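Local coordinates for putative aspartate aminotransferase (Thermus thermophilus, PDB 1IUG) that works as a pyridoxal-phosphate-dependent aspartate aminotransferase of subgroup IV, a class-V enzyme that moves the amino group of an amino acid to a 2-oxo acid, at the interface of chains A and B. Coordinates in Å, arbitrary orientation; residue numbers count along the deposited sequence, not the author numbering. Chains: chain A/B, putative aspartate aminotransferase.

Contact 1: the interface of chains A and B. Residues chain A 59, 61-62, 89; chain B 57, 212, 229-230.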
# COMPACT_ATOMS: atom_id res chain seq x y z
N SER A 59 -0.62 -4.48 -0.73
CA SER A 59 -0.23 -5.88 -0.61
C SER A 59 -0.38 -6.63 -1.94
O SER A 59 -0.83 -6.07 -2.94
CB SER A 59 -1.03 -6.58 0.49
OG SER A 59 -2.38 -6.77 0.11
N THR A 61 -2.47 -8.90 -2.79
CA THR A 61 -3.87 -9.01 -3.19
C THR A 61 -4.27 -7.84 -4.10
O THR A 61 -5.01 -8.03 -5.07
CB THR A 61 -4.80 -9.06 -1.95
OG1 THR A 61 -4.44 -10.18 -1.14
CG2 THR A 61 -6.26 -9.23 -2.37
N LEU A 62 -3.75 -6.65 -3.80
CA LEU A 62 -4.04 -5.46 -4.59
C LEU A 62 -3.58 -5.65 -6.03
O LEU A 62 -4.27 -5.26 -6.97
CB LEU A 62 -3.35 -4.23 -3.99
CG LEU A 62 -3.58 -2.92 -4.74
CD1 LEU A 62 -5.04 -2.50 -4.61
CD2 LEU A 62 -2.68 -1.84 -4.19
N ARG A 89 -8.96 -17.37 -3.64
CA ARG A 89 -8.81 -15.92 -3.65
C ARG A 89 -9.04 -15.24 -4.99
O ARG A 89 -9.72 -14.21 -5.09
CB ARG A 89 -7.43 -15.58 -3.10
CG ARG A 89 -7.41 -14.46 -2.07
CD ARG A 89 -6.85 -13.16 -2.63
NE ARG A 89 -6.04 -12.50 -1.60
CZ ARG A 89 -5.89 -12.88 -0.34
NH1 ARG A 89 -6.50 -13.98 0.10
NH2 ARG A 89 -5.13 -12.18 0.48
N THR B 57 -3.25 -0.57 3.77
CA THR B 57 -1.91 -0.62 3.19
C THR B 57 -2.00 -0.09 1.77
O THR B 57 -2.49 -0.76 0.86
CB THR B 57 -1.31 -2.03 3.25
OG1 THR B 57 -1.10 -2.39 4.62
CG2 THR B 57 0.05 -2.08 2.52
N TYR B 212 -10.48 -5.20 -2.38
CA TYR B 212 -9.33 -4.89 -1.54
C TYR B 212 -9.72 -3.83 -0.51
O TYR B 212 -9.35 -3.92 0.66
CB TYR B 212 -8.18 -4.38 -2.40
CG TYR B 212 -6.90 -4.11 -1.64
CD1 TYR B 212 -5.97 -5.12 -1.41
CD2 TYR B 212 -6.61 -2.83 -1.16
CE1 TYR B 212 -4.78 -4.87 -0.72
CE2 TYR B 212 -5.43 -2.56 -0.48
CZ TYR B 212 -4.52 -3.58 -0.26
OH TYR B 212 -3.34 -3.32 0.41
N TRP B 229 -5.85 -8.37 4.67
CA TRP B 229 -4.67 -8.92 3.98
C TRP B 229 -3.42 -8.58 4.78
O TRP B 229 -3.51 -7.99 5.86
CB TRP B 229 -4.56 -8.30 2.57
CG TRP B 229 -5.87 -7.86 2.00
CD1 TRP B 229 -6.29 -6.58 1.79
CD2 TRP B 229 -6.96 -8.70 1.59
NE1 TRP B 229 -7.57 -6.56 1.29
CE2 TRP B 229 -8.00 -7.85 1.15
CE3 TRP B 229 -7.15 -10.09 1.55
CZ2 TRP B 229 -9.22 -8.35 0.69
CZ3 TRP B 229 -8.37 -10.58 1.09
CH2 TRP B 229 -9.39 -9.71 0.66
N THR B 230 -2.25 -8.95 4.27
CA THR B 230 -1.01 -8.64 4.99
C THR B 230 -0.81 -7.12 4.99
O THR B 230 -0.80 -6.49 3.93
CB THR B 230 0.22 -9.31 4.34
OG1 THR B 230 -0.00 -10.73 4.22
CG2 THR B 230 1.45 -9.09 5.18
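B:Tyr212 and B:Trp229 press their rings, across the two-fold dimer interface, against the loop at A:Ser59 and the start of helix 60-71, bracing a segment that in this family probably lies by the cofactor phosphate. The phenol reaches across with CG anti to its own backbone N (chi1 -177°), and its hydroxyl OH receives the backbone N of A:Ser59 at 3.2 Å in an almost straight bond. The same OH donates to the carbonyl O of B:Thr57 at 2.7 Å, along a lone pair, so bonds from both subunits fix its position. A:Leu62 sits over one face of this ring: its CB lies 3.6 Å from B:Tyr212 CE1, offset toward the rim, and its CD1 packs nearer B:Tyr212 CD2. A phenylalanine in place of B:Tyr212 would probably leave the A:Ser59 amide without this acceptor and B:Thr57 O without its donor.

The indole of B:Trp229 is met face-on by the methyl CG2 of A:Thr61, centred over the six-membered ring. Its NE1 is tied in the ring plane to B:Tyr212 O at 3.2 Å, which helps fix the indole's rotation. A:Arg89 turns a guanidinium face toward the rim of the six-membered ring, with the planes 57° apart and CZ 3.6 Å from B:Trp229 CE3. Side-on, the guanidinium grips one hydroxyl in its own plane: NE and NH2 of A:Arg89 both donate to A:Thr61 OG1, at 2.9 and 2.7 Å.

Contact 2: the interface of chains A and B. Residues chain A 24-25, 231, 233-234; chain B 9, 190-191.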
# COMPACT_ATOMS: atom_id res chain seq x y z
N GLN A 24 14.76 9.79 4.47
CA GLN A 24 13.65 9.90 3.53
C GLN A 24 13.96 10.68 2.25
O GLN A 24 14.51 11.79 2.30
CB GLN A 24 12.44 10.53 4.22
CG GLN A 24 11.16 10.54 3.40
CD GLN A 24 10.57 9.16 3.21
OE1 GLN A 24 10.39 8.42 4.18
NE2 GLN A 24 10.26 8.80 1.97
N LEU A 25 13.62 10.09 1.11
CA LEU A 25 13.83 10.72 -0.20
C LEU A 25 12.49 11.19 -0.76
O LEU A 25 11.46 10.55 -0.53
CB LEU A 25 14.44 9.73 -1.19
CG LEU A 25 15.91 9.32 -1.07
CD1 LEU A 25 16.24 8.34 -2.19
CD2 LEU A 25 16.82 10.54 -1.16
N PRO A 231 4.62 6.79 -3.99
CA PRO A 231 4.96 5.37 -3.83
C PRO A 231 5.72 5.14 -2.53
O PRO A 231 6.31 6.08 -1.97
CB PRO A 231 5.86 5.12 -5.02
CG PRO A 231 6.68 6.39 -5.06
CD PRO A 231 5.64 7.49 -4.81
N ILE A 233 8.50 4.60 -1.60
CA ILE A 233 9.86 4.72 -2.11
C ILE A 233 10.94 4.03 -1.27
O ILE A 233 11.94 3.54 -1.81
CB ILE A 233 10.22 6.21 -2.36
CG1 ILE A 233 11.52 6.34 -3.15
CG2 ILE A 233 10.29 6.98 -1.04
CD1 ILE A 233 11.42 5.80 -4.57
N ASN A 234 10.73 3.97 0.05
CA ASN A 234 11.68 3.33 0.97
C ASN A 234 11.75 1.83 0.67
O ASN A 234 12.83 1.23 0.66
CB ASN A 234 11.24 3.53 2.42
CG ASN A 234 10.98 5.00 2.76
OD1 ASN A 234 10.10 5.63 2.18
ND2 ASN A 234 11.75 5.53 3.70
N PRO B 9 6.74 13.52 0.72
CA PRO B 9 7.17 12.95 2.01
C PRO B 9 7.91 14.00 2.83
O PRO B 9 8.29 15.06 2.31
CB PRO B 9 8.11 11.82 1.58
CG PRO B 9 7.59 11.43 0.23
CD PRO B 9 7.34 12.77 -0.39
N PRO B 190 7.11 7.08 6.86
CA PRO B 190 7.31 6.84 5.42
C PRO B 190 5.96 6.63 4.74
O PRO B 190 4.97 6.33 5.40
CB PRO B 190 8.10 5.52 5.40
CG PRO B 190 8.77 5.47 6.76
CD PRO B 190 7.67 5.97 7.66
N PRO B 191 5.90 6.85 3.42
CA PRO B 191 4.62 6.64 2.73
C PRO B 191 4.34 5.14 2.67
O PRO B 191 5.27 4.32 2.73
CB PRO B 191 4.88 7.24 1.34
CG PRO B 191 6.37 7.12 1.17
CD PRO B 191 6.90 7.46 2.53
O HOH W 1 7.90 3.44 2.20
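A:Gln24 lays its amide against three prolines of chain B: B:Pro9, B:Pro190 and B:Pro191. From CB the chain runs to CG, which stands anti to the backbone N (chi1 -173°), and then bends at chi2, so that the amide folds in beside A:Asn234. CG makes the first contact across, 3.8 Å from B:Pro9 CB, the side chain crossing that ring at about a right angle. At the amide carbon CD the neighbours become B:Pro9 CB and B:Pro191 CD, and all three prolines lie toward the same face of the amide. The tip then splits. OE1 faces B:Pro190, 3.7 Å from its CA, while NE2 packs against B:Pro9 CB and B:Pro191 CD.

Within chain A the tip is held by hydrogen bonds at both its polar atoms. A:Gln24 NE2 donates to A:Leu25 O at 3.3 Å and to A:Asn234 OD1 at 3.2 Å. In return A:Asn234 ND2 donates to A:Gln24 OE1, approaching from well above the carbonyl plane, 48° out of it. The two amides thus exchange bonds without being coplanar, and this pairing limits the rotation of both.

A:Asn234, in the first turn of helix 233-246, crosses B:Pro190 and B:Pro191 at about a right angle, its CG 3.9 Å from B:Pro190 CB. Its OD1 also takes part in a bridge: a water lies 3.1 Å from A:Asn234 OD1 and 2.8 Å from B:Pro191 O, linking the subunits. Alongside, the carbonyl O of A:Pro231 rests 3.3 Å from B:Pro191 CG. B:Pro190 and B:Pro191 belong to the segment that follows the cofactor-bearing B:Lys185. By fitting a fixed amide pair to rigid proline rings, the patch probably steadies that segment together with the stretch at B:Pro9, and with them an active site close to the dimer interface.

Contacts 1 and 2 lie in one two-fold interface, the centres of their C-alpha atoms about 20 Å apart, and each has a twin with the chains exchanged. They share no residue as given, but neighbouring parts of one segment serve both: residues 229-230 belong to contact 1 from chain B, and residues 231 and 233-234 to contact 2 from chain A. Contact 1 engages the Ser-Gly-Thr segment that leads into helix 60-71, which in this family lies by the cofactor phosphate, whereas contact 2 engages Pro9 and the loop just past Lys185. Together they suggest that dimer formation helps shape both cofactor pockets.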